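Local coordinates for protein transcriptional regulator, TetR family (Marinobacter aquaeolei, PDB 3NNR) that probably binds DNA through an N-terminal helix-turn-helix region, as in other regulators of the TetR family, at residues Glu61-Val64 / Asp65-Asp69; Ile53-Ile56 / Phe57-Tyr60; Ile127-Ile130 / Phe131-Ala135; Met4-Arg7 / Asp8-Leu12. One frame throughout, in Å; residues are numbered along the deposited sequence. Where two conformers were deposited one is given.

Interaction 1: residues Glu61-Val64 / Asp65-Asp69; sequences EKLV and DYYLD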
loop_
_atom_site.group_PDB
_atom_site.type_symbol
_atom_site.label_atom_id
_atom_site.label_comp_id
_atom_site.label_asym_id
_atom_site.label_seq_id
_atom_site.Cartn_x
_atom_site.Cartn_y
_atom_site.Cartn_z
ATOM N N GLU A 61 9.776 -11.247 11.346
ATOM C CA GLU A 61 9.803 -10.332 12.493
ATOM C C GLU A 61 11.207 -10.293 13.123
ATOM O O GLU A 61 11.764 -9.214 13.324
ATOM C CB GLU A 61 8.754 -10.782 13.522
ATOM C CG GLU A 61 8.530 -9.858 14.710
ATOM C CD GLU A 61 7.608 -10.435 15.775
ATOM O OE1 GLU A 61 7.639 -11.666 16.052
ATOM O OE2 GLU A 61 6.886 -9.620 16.379
ATOM N N LYS A 62 11.786 -11.463 13.404
ATOM C CA LYS A 62 13.152 -11.541 13.973
ATOM C C LYS A 62 14.188 -10.915 13.059
ATOM O O LYS A 62 15.111 -10.260 13.532
ATOM C CB LYS A 62 13.587 -12.986 14.269
ATOM C CG LYS A 62 13.023 -13.588 15.554
ATOM C CD LYS A 62 13.336 -15.114 15.680
ATOM C CE LYS A 62 12.459 -15.785 16.764
ATOM N NZ LYS A 62 12.180 -17.233 16.492
ATOM N N LEU A 63 14.020 -11.115 11.758
ATOM C CA LEU A 63 14.958 -10.619 10.756
ATOM C C LEU A 63 14.941 -9.098 10.701
ATOM O O LEU A 63 15.980 -8.461 10.825
ATOM C CB LEU A 63 14.614 -11.178 9.365
ATOM C CG LEU A 63 15.736 -11.215 8.337
ATOM C CD1 LEU A 63 16.654 -12.373 8.726
ATOM C CD2 LEU A 63 15.207 -11.354 6.891
ATOM N N VAL A 64 13.748 -8.529 10.570
ATOM C CA VAL A 64 13.583 -7.075 10.465
ATOM C C VAL A 64 14.021 -6.369 11.762
ATOM O O VAL A 64 14.743 -5.362 11.697
ATOM C CB VAL A 64 12.165 -6.721 10.038
ATOM C CG1 VAL A 64 11.947 -5.225 10.052
ATOM C CG2 VAL A 64 11.884 -7.336 8.643
ATOM N N ASP A 65 13.644 -6.920 12.922
ATOM C CA ASP A 65 14.118 -6.415 14.222
ATOM C C ASP A 65 15.646 -6.387 14.330
ATOM O O ASP A 65 16.198 -5.472 14.941
ATOM C CB ASP A 65 13.593 -7.275 15.373
ATOM C CG ASP A 65 12.140 -7.016 15.705
ATOM O OD1 ASP A 65 11.495 -6.035 15.225
ATOM O OD2 ASP A 65 11.624 -7.818 16.509
ATOM N N TYR A 66 16.298 -7.405 13.771
ATOM C CA TYR A 66 17.761 -7.518 13.772
ATOM C C TYR A 66 18.314 -6.424 12.841
ATOM O O TYR A 66 19.202 -5.716 13.231
ATOM C CB TYR A 66 18.198 -8.954 13.350
ATOM C CG TYR A 66 19.615 -9.432 13.654
ATOM C CD1 TYR A 66 20.264 -9.120 14.856
ATOM C CD2 TYR A 66 20.259 -10.337 12.796
ATOM C CE1 TYR A 66 21.563 -9.627 15.150
ATOM C CE2 TYR A 66 21.569 -10.847 13.082
ATOM C CZ TYR A 66 22.219 -10.495 14.262
ATOM O OH TYR A 66 23.507 -11.034 14.571
ATOM N N TYR A 67 17.752 -6.252 11.644
ATOM C CA TYR A 67 18.224 -5.189 10.765
ATOM C C TYR A 67 17.966 -3.786 11.343
ATOM O O TYR A 67 18.822 -2.917 11.228
ATOM C CB TYR A 67 17.593 -5.271 9.364
ATOM C CG TYR A 67 17.856 -6.533 8.555
ATOM C CD1 TYR A 67 19.063 -7.226 8.638
ATOM C CD2 TYR A 67 16.912 -6.977 7.615
ATOM C CE1 TYR A 67 19.301 -8.361 7.857
ATOM C CE2 TYR A 67 17.142 -8.107 6.821
ATOM C CZ TYR A 67 18.330 -8.788 6.944
ATOM O OH TYR A 67 18.557 -9.902 6.176
ATOM N N LEU A 68 16.800 -3.585 11.967
ATOM C CA LEU A 68 16.401 -2.280 12.551
ATOM C C LEU A 68 16.708 -2.098 14.048
ATOM O O LEU A 68 15.945 -1.406 14.766
ATOM C CB LEU A 68 14.929 -2.042 12.294
ATOM C CG LEU A 68 14.502 -2.088 10.835
ATOM C CD1 LEU A 68 13.002 -1.768 10.732
ATOM C CD2 LEU A 68 15.354 -1.116 9.993
ATOM N N ASP A 69 17.793 -2.736 14.505
ATOM C CA ASP A 69 18.294 -2.597 15.862
ATOM C C ASP A 69 19.342 -1.534 15.608
ATOM O O ASP A 69 20.436 -1.833 15.100
ATOM C CB ASP A 69 18.888 -3.905 16.400
ATOM C CG ASP A 69 19.356 -3.809 17.841
ATOM O OD1 ASP A 69 19.406 -2.707 18.433
ATOM O OD2 ASP A 69 19.684 -4.880 18.375
#

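Interaction 2: residues Ile53-Ile56 / Phe57-Tyr60; sequences IYEI and FQEY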
loop_
_atom_site.group_PDB
_atom_site.type_symbol
_atom_site.label_atom_id
_atom_site.label_comp_id
_atom_site.label_asym_id
_atom_site.label_seq_id
_atom_site.Cartn_x
_atom_site.Cartn_y
_atom_site.Cartn_z
ATOM N N ILE A 53 2.057 -20.272 8.776
ATOM C CA ILE A 53 2.157 -18.842 8.481
ATOM C C ILE A 53 2.682 -18.037 9.680
ATOM O O ILE A 53 3.558 -17.172 9.506
ATOM C CB ILE A 53 0.810 -18.286 8.003
ATOM C CG1 ILE A 53 0.429 -18.892 6.644
ATOM C CG2 ILE A 53 0.859 -16.740 7.861
ATOM C CD1 ILE A 53 -1.019 -18.598 6.250
ATOM N N TYR A 54 2.184 -18.339 10.883
ATOM C CA TYR A 54 2.599 -17.604 12.081
ATOM C C TYR A 54 4.102 -17.745 12.309
ATOM O O TYR A 54 4.803 -16.755 12.549
ATOM C CB TYR A 54 1.849 -18.080 13.311
ATOM C CG TYR A 54 2.160 -17.332 14.592
ATOM C CD1 TYR A 54 1.951 -15.960 14.675
ATOM C CD2 TYR A 54 2.541 -17.998 15.760
ATOM C CE1 TYR A 54 2.186 -15.242 15.855
ATOM C CE2 TYR A 54 2.769 -17.279 16.987
ATOM C CZ TYR A 54 2.584 -15.907 17.010
ATOM O OH TYR A 54 2.808 -15.177 18.140
ATOM N N GLU A 55 4.593 -18.973 12.215
ATOM C CA GLU A 55 6.023 -19.220 12.413
ATOM C C GLU A 55 6.888 -18.588 11.322
ATOM O O GLU A 55 7.953 -18.073 11.622
ATOM C CB GLU A 55 6.318 -20.703 12.587
ATOM C CG GLU A 55 7.828 -20.923 12.984
ATOM C CD GLU A 55 8.091 -22.137 13.819
ATOM O OE1 GLU A 55 7.098 -22.672 14.383
ATOM O OE2 GLU A 55 9.293 -22.533 13.935
ATOM N N ILE A 56 6.427 -18.597 10.076
ATOM C CA ILE A 56 7.124 -17.887 9.010
ATOM C C ILE A 56 7.199 -16.387 9.366
ATOM O O ILE A 56 8.271 -15.781 9.270
ATOM C CB ILE A 56 6.439 -18.051 7.656
ATOM C CG1 ILE A 56 6.577 -19.495 7.135
ATOM C CG2 ILE A 56 7.027 -17.077 6.660
ATOM C CD1 ILE A 56 5.718 -19.806 5.839
ATOM N N PHE A 57 6.069 -15.805 9.767
ATOM C CA PHE A 57 6.056 -14.406 10.201
ATOM C C PHE A 57 7.045 -14.138 11.346
ATOM O O PHE A 57 7.767 -13.133 11.331
ATOM C CB PHE A 57 4.670 -13.943 10.644
ATOM C CG PHE A 57 4.706 -12.646 11.377
ATOM C CD1 PHE A 57 4.874 -11.457 10.677
ATOM C CD2 PHE A 57 4.639 -12.605 12.746
ATOM C CE1 PHE A 57 4.958 -10.256 11.340
ATOM C CE2 PHE A 57 4.732 -11.403 13.418
ATOM C CZ PHE A 57 4.885 -10.227 12.704
ATOM N N GLN A 58 7.063 -15.023 12.336
ATOM C CA GLN A 58 8.000 -14.887 13.446
ATOM C C GLN A 58 9.462 -14.853 13.002
ATOM O O GLN A 58 10.270 -14.242 13.713
ATOM C CB GLN A 58 7.802 -15.978 14.494
ATOM C CG GLN A 58 6.558 -15.797 15.319
ATOM C CD GLN A 58 6.335 -16.917 16.334
ATOM O OE1 GLN A 58 6.543 -18.110 16.056
ATOM N NE2 GLN A 58 5.885 -16.533 17.506
ATOM N N GLU A 59 9.798 -15.527 11.888
ATOM C CA GLU A 59 11.166 -15.489 11.335
ATOM C C GLU A 59 11.404 -14.129 10.658
ATOM O O GLU A 59 12.489 -13.598 10.781
ATOM C CB GLU A 59 11.492 -16.617 10.331
ATOM C CG GLU A 59 11.334 -18.104 10.797
ATOM C CD GLU A 59 12.198 -18.523 12.001
ATOM O OE1 GLU A 59 13.318 -17.972 12.180
ATOM O OE2 GLU A 59 11.752 -19.437 12.761
ATOM N N TYR A 60 10.407 -13.606 9.942
ATOM C CA TYR A 60 10.468 -12.285 9.268
ATOM C C TYR A 60 10.616 -11.186 10.318
ATOM O O TYR A 60 11.498 -10.344 10.204
ATOM C CB TYR A 60 9.215 -12.053 8.403
ATOM C CG TYR A 60 9.088 -10.687 7.711
ATOM C CD1 TYR A 60 10.032 -10.220 6.772
ATOM C CD2 TYR A 60 8.013 -9.876 7.970
ATOM C CE1 TYR A 60 9.887 -8.932 6.142
ATOM C CE2 TYR A 60 7.869 -8.650 7.372
ATOM C CZ TYR A 60 8.790 -8.172 6.456
ATOM O OH TYR A 60 8.506 -6.922 5.915
#

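Interaction 3: residues Ile127-Ile130 / Phe131-Ala135; sequences INRI and FAKLA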
loop_
_atom_site.group_PDB
_atom_site.type_symbol
_atom_site.label_atom_id
_atom_site.label_comp_id
_atom_site.label_asym_id
_atom_site.label_seq_id
_atom_site.Cartn_x
_atom_site.Cartn_y
_atom_site.Cartn_z
ATOM N N ILE A 127 11.918 4.023 12.441
ATOM C CA ILE A 127 11.935 5.084 11.411
ATOM C C ILE A 127 12.073 6.447 12.103
ATOM O O ILE A 127 12.884 7.266 11.675
ATOM C CB ILE A 127 10.718 5.043 10.492
ATOM C CG1 ILE A 127 10.691 3.737 9.680
ATOM C CG2 ILE A 127 10.747 6.211 9.515
ATOM C CD1 ILE A 127 9.355 3.455 9.026
ATOM N N ASN A 128 11.310 6.675 13.177
ATOM C CA ASN A 128 11.445 7.910 13.981
ATOM C C ASN A 128 12.869 8.078 14.430
ATOM O O ASN A 128 13.474 9.147 14.237
ATOM C CB ASN A 128 10.539 7.928 15.237
ATOM C CG ASN A 128 9.196 8.575 14.982
ATOM O OD1 ASN A 128 9.124 9.768 14.683
ATOM N ND2 ASN A 128 8.122 7.806 15.130
ATOM N N ARG A 129 13.395 6.990 14.991
ATOM C CA ARG A 129 14.721 6.993 15.543
ATOM C C ARG A 129 15.813 7.252 14.492
ATOM O O ARG A 129 16.755 7.991 14.778
ATOM C CB ARG A 129 14.978 5.722 16.376
ATOM C CG ARG A 129 16.219 5.770 17.257
ATOM C CD ARG A 129 16.282 7.043 18.147
ATOM N NE ARG A 129 17.534 7.136 18.897
ATOM C CZ ARG A 129 18.072 8.260 19.388
ATOM N NH1 ARG A 129 17.507 9.467 19.202
ATOM N NH2 ARG A 129 19.223 8.183 20.055
ATOM N N ILE A 130 15.649 6.704 13.281
ATOM C CA ILE A 130 16.600 6.943 12.175
ATOM C C ILE A 130 16.607 8.426 11.807
ATOM O O ILE A 130 17.664 9.023 11.697
ATOM C CB ILE A 130 16.291 6.080 10.937
ATOM C CG1 ILE A 130 16.678 4.612 11.210
ATOM C CG2 ILE A 130 17.088 6.560 9.736
ATOM C CD1 ILE A 130 15.890 3.607 10.359
ATOM N N PHE A 131 15.435 9.015 11.633
ATOM C CA PHE A 131 15.350 10.441 11.361
ATOM C C PHE A 131 15.938 11.261 12.509
ATOM O O PHE A 131 16.649 12.231 12.255
ATOM C CB PHE A 131 13.914 10.903 11.166
ATOM C CG PHE A 131 13.229 10.412 9.904
ATOM C CD1 PHE A 131 13.915 10.217 8.698
ATOM C CD2 PHE A 131 11.829 10.317 9.896
ATOM C CE1 PHE A 131 13.230 9.826 7.549
ATOM C CE2 PHE A 131 11.133 9.941 8.748
ATOM C CZ PHE A 131 11.831 9.694 7.572
ATOM N N ALA A 132 15.638 10.871 13.752
ATOM C CA ALA A 132 16.170 11.560 14.927
ATOM C C ALA A 132 17.695 11.578 14.854
ATOM O O ALA A 132 18.296 12.654 15.061
ATOM C CB ALA A 132 15.671 10.931 16.250
ATOM N N LYS A 133 18.302 10.427 14.503
ATOM C CA LYS A 133 19.762 10.331 14.346
ATOM C C LYS A 133 20.293 11.083 13.117
ATOM O O LYS A 133 21.391 11.642 13.180
ATOM C CB LYS A 133 20.290 8.877 14.339
ATOM C CG LYS A 133 19.971 8.059 15.603
ATOM C CD LYS A 133 21.068 7.103 16.032
ATOM C CE LYS A 133 22.214 7.884 16.682
ATOM N NZ LYS A 133 23.118 7.011 17.429
ATOM N N LEU A 134 19.550 11.085 12.010
ATOM C CA LEU A 134 19.943 11.838 10.796
ATOM C C LEU A 134 19.999 13.358 11.088
ATOM O O LEU A 134 20.835 14.088 10.516
ATOM C CB LEU A 134 19.000 11.535 9.618
ATOM C CG LEU A 134 19.023 10.101 9.050
ATOM C CD1 LEU A 134 17.740 9.811 8.216
ATOM C CD2 LEU A 134 20.304 9.830 8.269
ATOM N N ALA A 135 19.100 13.812 11.973
ATOM C CA ALA A 135 19.065 15.190 12.441
ATOM C C ALA A 135 20.351 15.448 13.243
ATOM O O ALA A 135 21.086 16.378 12.926
ATOM C CB ALA A 135 17.812 15.449 13.305
#

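Interaction 4: residues Met4-Arg7 / Asp8-Leu12; sequences MKTR and DKILL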
loop_
_atom_site.group_PDB
_atom_site.type_symbol
_atom_site.label_atom_id
_atom_site.label_comp_id
_atom_site.label_asym_id
_atom_site.label_seq_id
_atom_site.Cartn_x
_atom_site.Cartn_y
_atom_site.Cartn_z
HETATM N N MSE A 4 19.254 -30.329 7.139
HETATM C CA MSE A 4 18.059 -29.509 7.534
HETATM C C MSE A 4 16.939 -30.429 8.068
HETATM O O MSE A 4 16.621 -31.436 7.403
HETATM C CB MSE A 4 17.546 -28.706 6.329
HETATM C CG MSE A 4 16.856 -27.413 6.728
HETATM SE SE MSE A 4 16.017 -26.401 5.266
HETATM C CE MSE A 4 16.091 -24.594 6.076
ATOM N N LYS A 5 16.335 -30.068 9.222
ATOM C CA LYS A 5 15.285 -30.921 9.827
ATOM C C LYS A 5 13.983 -30.777 9.016
ATOM O O LYS A 5 13.720 -29.743 8.400
ATOM C CB LYS A 5 15.104 -30.667 11.345
ATOM C CG LYS A 5 14.769 -31.962 12.158
ATOM C CD LYS A 5 13.271 -32.293 12.269
ATOM C CE LYS A 5 13.035 -33.794 12.293
ATOM N NZ LYS A 5 13.894 -34.481 13.280
ATOM N N THR A 6 13.209 -31.867 8.971
ATOM C CA THR A 6 11.928 -31.955 8.234
ATOM C C THR A 6 11.044 -30.703 8.424
ATOM O O THR A 6 10.471 -30.200 7.473
ATOM C CB THR A 6 11.110 -33.220 8.665
ATOM O OG1 THR A 6 11.874 -34.410 8.427
ATOM C CG2 THR A 6 9.796 -33.333 7.912
ATOM N N ARG A 7 10.956 -30.239 9.667
ATOM C CA ARG A 7 10.223 -29.040 10.057
ATOM C C ARG A 7 10.715 -27.780 9.333
ATOM O O ARG A 7 9.913 -26.941 8.904
ATOM C CB ARG A 7 10.420 -28.819 11.563
ATOM C CG ARG A 7 9.655 -27.651 12.167
ATOM C CD ARG A 7 10.192 -27.245 13.515
ATOM N NE ARG A 7 9.383 -26.137 14.021
ATOM C CZ ARG A 7 8.168 -26.275 14.587
ATOM N NH1 ARG A 7 7.563 -27.479 14.743
ATOM N NH2 ARG A 7 7.528 -25.194 15.006
ATOM N N ASP A 8 12.032 -27.617 9.268
ATOM C CA ASP A 8 12.627 -26.434 8.615
ATOM C C ASP A 8 12.362 -26.450 7.096
ATOM O O ASP A 8 12.144 -25.393 6.520
ATOM C CB ASP A 8 14.113 -26.294 8.969
ATOM C CG ASP A 8 14.345 -25.948 10.446
ATOM O OD1 ASP A 8 13.613 -25.092 11.017
ATOM O OD2 ASP A 8 15.289 -26.518 11.032
ATOM N N LYS A 9 12.361 -27.638 6.484
ATOM C CA LYS A 9 11.993 -27.801 5.089
ATOM C C LYS A 9 10.547 -27.351 4.907
ATOM O O LYS A 9 10.252 -26.578 3.971
ATOM C CB LYS A 9 12.120 -29.247 4.586
ATOM C CG LYS A 9 13.525 -29.785 4.352
ATOM C CD LYS A 9 13.450 -31.239 3.791
ATOM C CE LYS A 9 14.840 -31.848 3.540
ATOM N NZ LYS A 9 14.785 -33.314 3.204
ATOM N N ILE A 10 9.662 -27.802 5.806
ATOM C CA ILE A 10 8.258 -27.433 5.724
ATOM C C ILE A 10 8.089 -25.910 5.706
ATOM O O ILE A 10 7.308 -25.413 4.900
ATOM C CB ILE A 10 7.368 -28.053 6.853
ATOM C CG1 ILE A 10 7.309 -29.581 6.755
ATOM C CG2 ILE A 10 5.914 -27.512 6.747
ATOM C CD1 ILE A 10 6.899 -30.239 8.041
ATOM N N LEU A 11 8.793 -25.192 6.590
ATOM C CA LEU A 11 8.709 -23.718 6.638
ATOM C C LEU A 11 9.323 -23.109 5.365
ATOM O O LEU A 11 8.749 -22.216 4.787
ATOM C CB LEU A 11 9.407 -23.151 7.881
ATOM C CG LEU A 11 8.789 -23.353 9.276
ATOM C CD1 LEU A 11 9.831 -23.100 10.382
ATOM C CD2 LEU A 11 7.567 -22.443 9.457
ATOM N N LEU A 12 10.455 -23.635 4.915
ATOM C CA LEU A 12 11.146 -23.115 3.718
ATOM C C LEU A 12 10.291 -23.315 2.442
ATOM O O LEU A 12 10.104 -22.372 1.638
ATOM C CB LEU A 12 12.523 -23.785 3.546
ATOM C CG LEU A 12 13.668 -22.965 2.931
ATOM C CD1 LEU A 12 14.752 -23.939 2.418
ATOM C CD2 LEU A 12 13.257 -21.975 1.810
#

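Interaction 1: residues Glu61-Val64 / Asp65-Asp69
Leu63 and Tyr67 run alongside each other, one helical turn apart. The branch point and one methyl share the contact, Leu63 CG 3.7 Å from Tyr67 CE2 and Leu63 CD2 3.7 Å from Tyr67 OH. Setting Tyr67 CG beside its own backbone N (chi1 -61°) folds the ring back along the previous turn, where Leu63 O sits over one face, offset toward the rim. That same carbonyl oxygen accepts the N-H of Tyr67 at 2.9 Å from Tyr67 N. A serine in place of Tyr67 would remove the ring, and the Leu63 branch, without that neighbour, would probably be freer to turn. A purely aliphatic pair follows: Val64 CG1 meets Leu68 CD1 at 3.7 Å, and Leu68 N reaches back 2.7 Å to Val64 O as the chain leaves helical geometry. Farther out, Arg122 of helix 110-136 forms salt bridges with both Glu61 and Asp65, which probably offsets the repulsion between carboxylates that stand 5.1 Å apart, Glu61 OE2 to Asp65 OD2. Phe119 packs on Val64, and Tyr84 of helix 78-94 on Leu68. The long helix that ends here, running from the DNA-binding domain into the C-terminal helical bundle, is characteristic of the TetR fold.

Interaction 2: residues Ile53-Ile56 / Phe57-Tyr60
Two first torsions bring Tyr54 and Gln58 together: the tyrosine places CG opposite its backbone N (chi1 -177°), leaning the ring toward the next turn, while the glutamine turns CG beside its own N (chi1 -73°) and then runs extended back to meet it. The amide thus comes to lie over one face of the ring, toward the rim, the two planes 34° apart. Gln58 CD stands 3.6 Å from Tyr54 CE2, and Gln58 NE2 approaches the same carbon to 3.2 Å. The phenol hydroxyl has its partner outside, in a hydrogen bond with Asp115, and Arg111 makes a cation-pi contact with the ring. A leucine at Tyr54 would probably leave the Gln58 amide without the flat surface it lies on and Asp115 without its hydroxyl mate. This turn belongs to helix 49-67, the TetR-family connector between the DNA-binding domain and the helical core, and its flanks meet different parts of the fold. Phe57, held by a nearly straight bond of 2.9 Å from Phe57 N to Ile53 O, sends its ring away to meet Phe98 and helix 110-136, whereas Ile56 packs against helix 6-21. Glu55 and Glu59 run alongside each other on a more open flank, Glu55 OE2 4.1 Å from Glu59 OE2; the repulsion is probably tempered by a salt bridge from Glu55 OE1 to Arg7. Glu59 N reaches Glu55 O at 3.2 Å and also makes a weak bond to Ile56 O. Tyr60, one turn beyond Ile56, carries its ring to Tyr95 and its hydroxyl into a hydrogen bond with an unidentified bound molecule.

Interaction 3: residues Ile127-Ile130 / Phe131-Ala135
Ile127 and Phe131 are joined by one of a run of i to i+4 backbone hydrogen bonds, Phe131 N reaching Ile127 O at 3.1 Å, almost straight at the hydrogen. Asn128 to Ala132, Arg129 to Lys133 and Ile130 to Leu134 continue the ladder. The apolar contacts follow the same spacing. Ile127 CG2 touches the ring of Phe131 at CE2, 3.8 Å away, the two side chains alongside each other; one turn on, Ile130 CG2 meets Leu134 CD1 at 3.6 Å. This is the C-terminal part of helix 110-136 in the all-helical core of a TetR-type regulator. Here Phe131 packs on Ser152 and Val155 of helix 145-160 and comes close to an unidentified bound molecule, while Ile76 covers Ile130 and Leu134. The charged pair is arranged differently. A bend at the second torsion of Arg129 (chi2 51°) lays its guanidinium with one face over Lys133 CG, Arg129 NE being 4.2 Å from that methylene. The two cationic ends, Arg129 NH2 and Lys133 NZ, remain 4.8 Å apart and are drawn to separate partners. Glu72 forms a salt bridge with the arginine, and the lysine ammonium, reached through a chain bent twice, donates to the Arg74 carbonyl and more weakly to that of Pro71.

Interaction 4: residues Met4-Arg7 / Asp8-Leu12
Thr6 and Ile10 form the tight side of this first turn. Ile10 N bonds to Thr6 O at 3.0 Å, and the side chain comes back over the same oxygen, with Ile10 CG1 3.3 Å from Thr6 O. This follows from Ile10 CG1 lying beside its own backbone N (chi1 -65°). The rest of the isoleucine is enclosed by Leu35, Ile37, His45, Phe46 and Ile52, so one residue of helix 6-21 touches both helices of the predicted helix-turn-helix as well as helix 49-67. Leu11, whose N bonds to Arg7 O at 3.1 Å, adds to this inner side by packing on Phe46 and Ile56. Arg7 stretches out from CG to NE and crosses to His45, Phe46 and Glu55. Together these residues set the opening helix of the TetR-family DNA-binding domain against the rest of its small helical bundle. The outer side is looser. Lys5 occupies the N-cap position, and its carbonyl receives two N-H groups: Lys9 N lies 3.2 Å from Lys5 O in a well-directed bond, whereas Asp8 N, although nearer, makes a weak, strongly bent one. Ahead of the cap, the selenomethionine Met4 is exposed and runs along the outside of the first turns, crossing the side chain of Leu12 at about a right angle. Its CG is 3.7 Å from Asp8 CB, and its extended chain carries the terminal methyl to Leu12, with Met4 CE 4.0 Å from Leu12 CD1. Leu12 is itself exposed, as is Lys9, whose extended chain leads its ammonium group away from the turn.

In the fold
Along the chain the order is interaction 4, interaction 2, interaction 1, interaction 3. Interactions 2 and 1 are consecutive parts of helix 49-67, their centres about 13 Å apart, and so trace its course from the DNA-binding domain into the C-terminal core. Interaction 4, on helix 6-21, touches interaction 2 directly, and their centres also lie about 13 Å apart; interaction 3, on helix 110-136, lies about 17 Å from interaction 1, centre to centre, without touching it. The ends of the series, interactions 4 and 3, are about 38 Å apart between centres. In TetR relatives, a helix placed like 49-67 transmits changes in the core to the DNA-binding part; a similar role is plausible here.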